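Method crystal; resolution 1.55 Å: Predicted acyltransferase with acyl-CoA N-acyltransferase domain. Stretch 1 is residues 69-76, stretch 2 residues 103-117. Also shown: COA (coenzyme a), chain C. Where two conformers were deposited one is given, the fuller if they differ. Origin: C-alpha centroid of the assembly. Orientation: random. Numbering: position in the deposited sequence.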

# COMPACT_ATOMS: atom_id res chain seq x y z
N VAL A 69 15.21 0.44 7.89
CA VAL A 69 14.02 0.59 7.04
C VAL A 69 13.95 1.99 6.49
O VAL A 69 13.84 2.95 7.24
N ILE A 70 13.97 2.11 5.16
CA ILE A 70 13.94 3.38 4.45
C ILE A 70 12.73 3.48 3.52
O ILE A 70 12.51 4.50 2.87
N GLY A 71 11.93 2.42 3.47
CA GLY A 71 10.71 2.45 2.69
C GLY A 71 9.75 1.37 3.12
O GLY A 71 10.18 0.34 3.66
N TYR A 72 8.48 1.58 2.85
CA TYR A 72 7.48 0.65 3.29
C TYR A 72 6.22 0.73 2.50
O TYR A 72 5.80 1.83 2.10
N VAL A 73 5.60 -0.43 2.28
CA VAL A 73 4.24 -0.48 1.72
C VAL A 73 3.50 -1.63 2.37
O VAL A 73 4.12 -2.66 2.69
N ALA A 74 2.22 -1.40 2.68
CA ALA A 74 1.40 -2.42 3.32
C ALA A 74 0.06 -2.59 2.61
O ALA A 74 -0.44 -1.72 1.87
N PHE A 75 -0.51 -3.76 2.85
CA PHE A 75 -1.76 -4.18 2.26
C PHE A 75 -2.59 -4.83 3.35
O PHE A 75 -2.04 -5.53 4.20
N SER A 76 -3.90 -4.63 3.28
CA SER A 76 -4.83 -5.21 4.26
C SER A 76 -6.07 -5.66 3.51
O SER A 76 -6.31 -5.17 2.40
N GLY A 103 13.08 5.99 -7.25
CA GLY A 103 12.26 4.92 -7.80
C GLY A 103 11.84 3.84 -6.81
O GLY A 103 11.29 2.82 -7.20
N LEU A 104 12.11 4.04 -5.51
CA LEU A 104 11.79 3.05 -4.50
C LEU A 104 10.29 2.85 -4.28
O LEU A 104 9.85 1.74 -4.02
N ALA A 105 9.48 3.91 -4.38
CA ALA A 105 8.03 3.72 -4.23
C ALA A 105 7.50 2.92 -5.40
O ALA A 105 6.73 1.98 -5.21
N ARG A 106 7.92 3.28 -6.61
CA ARG A 106 7.55 2.50 -7.78
C ARG A 106 7.87 1.03 -7.60
O ARG A 106 7.04 0.16 -7.88
N GLN A 107 9.09 0.74 -7.15
CA GLN A 107 9.51 -0.65 -6.92
C GLN A 107 8.70 -1.35 -5.83
O GLN A 107 8.37 -2.52 -5.98
N LEU A 108 8.44 -0.67 -4.73
CA LEU A 108 7.67 -1.28 -3.66
C LEU A 108 6.25 -1.63 -4.12
O LEU A 108 5.73 -2.72 -3.83
N VAL A 109 5.63 -0.73 -4.84
CA VAL A 109 4.30 -1.01 -5.33
C VAL A 109 4.33 -2.15 -6.36
O VAL A 109 3.51 -3.08 -6.31
N TYR A 110 5.29 -2.11 -7.27
CA TYR A 110 5.36 -3.15 -8.29
C TYR A 110 5.55 -4.53 -7.66
O TYR A 110 4.86 -5.48 -8.01
N GLU A 111 6.51 -4.62 -6.74
CA GLU A 111 6.81 -5.90 -6.10
C GLU A 111 5.64 -6.34 -5.24
O GLU A 111 5.33 -7.52 -5.16
N GLY A 112 4.99 -5.39 -4.58
CA GLY A 112 3.81 -5.72 -3.76
C GLY A 112 2.74 -6.39 -4.61
O GLY A 112 2.21 -7.46 -4.29
N LEU A 113 2.39 -5.72 -5.70
CA LEU A 113 1.39 -6.21 -6.61
C LEU A 113 1.80 -7.54 -7.24
O LEU A 113 0.95 -8.42 -7.42
N ASP A 114 3.07 -7.68 -7.57
CA ASP A 114 3.56 -8.94 -8.17
C ASP A 114 3.44 -10.10 -7.17
O ASP A 114 3.02 -11.19 -7.54
N SER A 115 3.80 -9.84 -5.91
CA SER A 115 3.70 -10.83 -4.85
C SER A 115 2.23 -11.22 -4.63
O SER A 115 1.87 -12.43 -4.48
N LEU A 116 1.38 -10.23 -4.60
CA LEU A 116 -0.04 -10.49 -4.36
C LEU A 116 -0.63 -11.36 -5.48
O LEU A 116 -1.39 -12.29 -5.22
N ASN A 117 -0.24 -11.07 -6.72
CA ASN A 117 -0.70 -11.87 -7.84
C ASN A 117 -0.22 -13.30 -7.70
O ASN A 117 -1.00 -14.24 -7.93

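Helix 104-117 lies over strand 69-76 with the two segments running the same general way, 33° apart and 8.5 Å at closest approach, and the contact between them is apolar, with no hydrogen bond crossing it. Polar work is concentrated at the helix start. Gly103, at the N-cap, has phi/psi of 87/9, where a CB would jam against the preceding carbonyl; its N donates to COA O1A at 2.7 Å.

Leu104 (m, t) points toward the strand, its CD1 3.8 Å from Ile70 CD1; Ile70 (p, t) leaves its backbone sideways, but its end comes nearer. Ala105 N adds a weak bond to COA O2A at 2.8 Å, and Arg106 N reaches the same COA O2A at 2.9 Å, so free backbone amides at the helix start hold two oxygens of one phosphate, as suits a predicted acyltransferase. Arg106 is out of reach of the strand and extends to coenzyme A, with NE 2.9 Å from COA O7A and NH2 2.9 Å from COA O8A.

One turn on from Leu104, Leu108 (m, t) fills the space over Gly71: its CD1 lies 3.7 Å from Tyr72 N, and a CB on Gly71 would sit tight against Leu108 CD1. Val73 (p) points back, CG1 3.9 Å from Leu108 CB. Tyr72 directs its CB away.

Gly112 makes room for Phe75 (m). Gly112 CA is 3.9 Å from Phe75 CE2, and a CB on Gly112 would clash with Phe75 CZ at 2.6 Å. Leu113 (m, p) starts sideways, yet its CD1 comes within 3.9 Å of Phe75 CE1. Ser115 (m) faces its own helix, OG donating to Glu111 O at 3.1 Å. Leu116 (m, t) closes the contact, laying CD1 over one face of the Phe75 ring, 3.6 Å from Phe75 CD1. The rule is complementary: glycine admits a large partner, first on the strand, then on the helix.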

# COMPACT_ATOMS: atom_id res chain seq x y z
CB VAL A 69 12.74 0.28 7.83
CG1 VAL A 69 11.51 0.47 6.98
CG2 VAL A 69 12.81 -1.14 8.41
CB ILE A 70 15.23 3.55 3.59
CG1 ILE A 70 15.36 2.47 2.48
CG2 ILE A 70 16.47 3.45 4.47
CD1 ILE A 70 16.40 2.71 1.40
CB TYR A 72 7.13 0.93 4.75
CG TYR A 72 6.20 -0.11 5.39
CD1 TYR A 72 6.59 -1.40 5.61
CD2 TYR A 72 4.94 0.25 5.83
CE1 TYR A 72 5.75 -2.32 6.21
CE2 TYR A 72 4.12 -0.66 6.47
CZ TYR A 72 4.52 -1.94 6.65
OH TYR A 72 3.65 -2.84 7.29
CB VAL A 73 4.17 -0.59 0.19
CG1 VAL A 73 4.78 -1.91 -0.30
CG2 VAL A 73 2.72 -0.39 -0.30
CB ALA A 74 1.16 -2.08 4.78
CB PHE A 75 -1.50 -5.20 1.15
CG PHE A 75 -0.62 -4.68 0.05
CD1 PHE A 75 -1.17 -4.02 -1.05
CD2 PHE A 75 0.75 -4.86 0.10
CE1 PHE A 75 -0.36 -3.58 -2.07
CE2 PHE A 75 1.56 -4.38 -0.92
CZ PHE A 75 0.99 -3.72 -1.99
CB SER A 76 -5.15 -4.18 5.33
OG SER A 76 -5.63 -3.00 4.77
CB LEU A 104 12.46 3.39 -3.16
CG LEU A 104 13.94 3.13 -3.01
CD1 LEU A 104 14.37 3.68 -1.66
CD2 LEU A 104 14.19 1.62 -3.08
CB ALA A 105 7.30 5.04 -4.12
CB ARG A 106 8.26 3.03 -9.02
CG ARG A 106 7.96 2.25 -10.29
CD ARG A 106 8.52 2.98 -11.50
NE ARG A 106 7.69 4.09 -11.94
CZ ARG A 106 6.59 3.94 -12.67
NH1 ARG A 106 6.18 2.73 -13.03
NH2 ARG A 106 5.88 4.98 -13.04
CB GLN A 107 10.99 -0.69 -6.58
CG GLN A 107 11.86 -0.30 -7.76
CD GLN A 107 13.31 0.00 -7.41
OE1 GLN A 107 13.65 0.36 -6.27
NE2 GLN A 107 14.17 -0.09 -8.41
CB LEU A 108 7.59 -0.31 -2.48
CG LEU A 108 8.84 -0.18 -1.62
CD1 LEU A 108 8.79 1.06 -0.76
CD2 LEU A 108 8.95 -1.41 -0.75
CB VAL A 109 3.67 0.27 -5.95
CG1 VAL A 109 2.30 -0.03 -6.57
CG2 VAL A 109 3.56 1.33 -4.88
CB TYR A 110 6.49 -2.91 -9.33
CG TYR A 110 6.49 -3.98 -10.39
CD1 TYR A 110 5.68 -3.87 -11.50
CD2 TYR A 110 7.27 -5.11 -10.27
CE1 TYR A 110 5.63 -4.87 -12.47
CE2 TYR A 110 7.25 -6.10 -11.23
CZ TYR A 110 6.42 -5.97 -12.33
OH TYR A 110 6.38 -6.96 -13.33
CB GLU A 111 8.11 -5.87 -5.27
CG GLU A 111 8.37 -7.20 -4.55
CD GLU A 111 9.80 -7.40 -4.06
OE1 GLU A 111 10.74 -6.71 -4.53
OE2 GLU A 111 9.98 -8.30 -3.20
CB LEU A 113 1.05 -5.15 -7.67
CG LEU A 113 -0.10 -4.18 -7.26
CD1 LEU A 113 0.12 -3.49 -5.91
CD2 LEU A 113 -0.43 -3.17 -8.36
CB ASP A 114 5.01 -8.77 -8.60
CG ASP A 114 5.50 -9.92 -9.43
OD1 ASP A 114 4.94 -10.13 -10.52
OD2 ASP A 114 6.45 -10.58 -8.99
CB SER A 115 4.32 -10.28 -3.57
OG SER A 115 5.74 -10.26 -3.67
CB LEU A 116 -0.80 -9.20 -4.16
CG LEU A 116 -0.45 -8.48 -2.88
CD1 LEU A 116 -0.86 -7.04 -3.01
CD2 LEU A 116 -1.10 -9.11 -1.65
CB ASN A 117 -0.17 -11.29 -9.14
CG ASN A 117 -0.62 -12.09 -10.36
OD1 ASN A 117 -1.81 -12.23 -10.60
ND2 ASN A 117 0.33 -12.60 -11.12
N1A COA C . 2.83 13.34 -6.70
C2A COA C . 2.88 12.79 -7.94
N3A COA C . 3.86 11.96 -8.32
C4A COA C . 4.84 11.62 -7.44
C5A COA C . 4.85 12.18 -6.10
C6A COA C . 3.75 13.08 -5.75
N6A COA C . 3.72 13.61 -4.51
N7A COA C . 5.93 11.69 -5.47
C8A COA C . 6.56 10.88 -6.34
N9A COA C . 5.94 10.87 -7.51
C1B COA C . 6.31 10.08 -8.69
C2B COA C . 7.75 10.20 -9.14
O2B COA C . 8.00 11.42 -9.85
C3B COA C . 7.90 8.96 -9.97
O3B COA C . 7.27 9.15 -11.24
P3B COA C . 7.52 8.14 -12.49
O7A COA C . 8.21 6.90 -11.96
O8A COA C . 6.20 7.91 -13.11
O9A COA C . 8.39 8.94 -13.40
C4B COA C . 7.06 7.94 -9.19
O4B COA C . 6.18 8.70 -8.34
C5B COA C . 7.90 7.00 -8.35
O5B COA C . 8.83 7.75 -7.56
P1A COA C . 9.80 7.10 -6.47
O1A COA C . 11.16 7.73 -6.56
O2A COA C . 9.61 5.62 -6.53
O3A COA C . 9.12 7.59 -5.08
P2A COA C . 9.54 8.78 -4.10
O4A COA C . 10.86 8.55 -3.49
O5A COA C . 9.37 10.13 -4.76
O6A COA C . 8.43 8.55 -2.95
CBP COA C . 6.37 8.97 -1.75
CCP COA C . 7.08 8.99 -3.09
CDP COA C . 4.95 9.49 -1.90
CEP COA C . 6.34 7.52 -1.30
CAP COA C . 7.19 9.85 -0.78
OAP COA C . 7.26 11.21 -1.26
C9P COA C . 6.69 9.84 0.64
O9P COA C . 6.97 8.93 1.43
N8P COA C . 5.99 10.92 1.00
C7P COA C . 5.53 11.10 2.37
C6P COA C . 4.23 10.36 2.59
C5P COA C . 3.14 11.01 1.77
O5P COA C . 2.75 10.51 0.73
N4P COA C . 2.64 12.14 2.26
C3P COA C . 1.51 12.81 1.66
C2P COA C . 0.45 13.11 2.72
S1P COA C . -1.21 12.83 2.07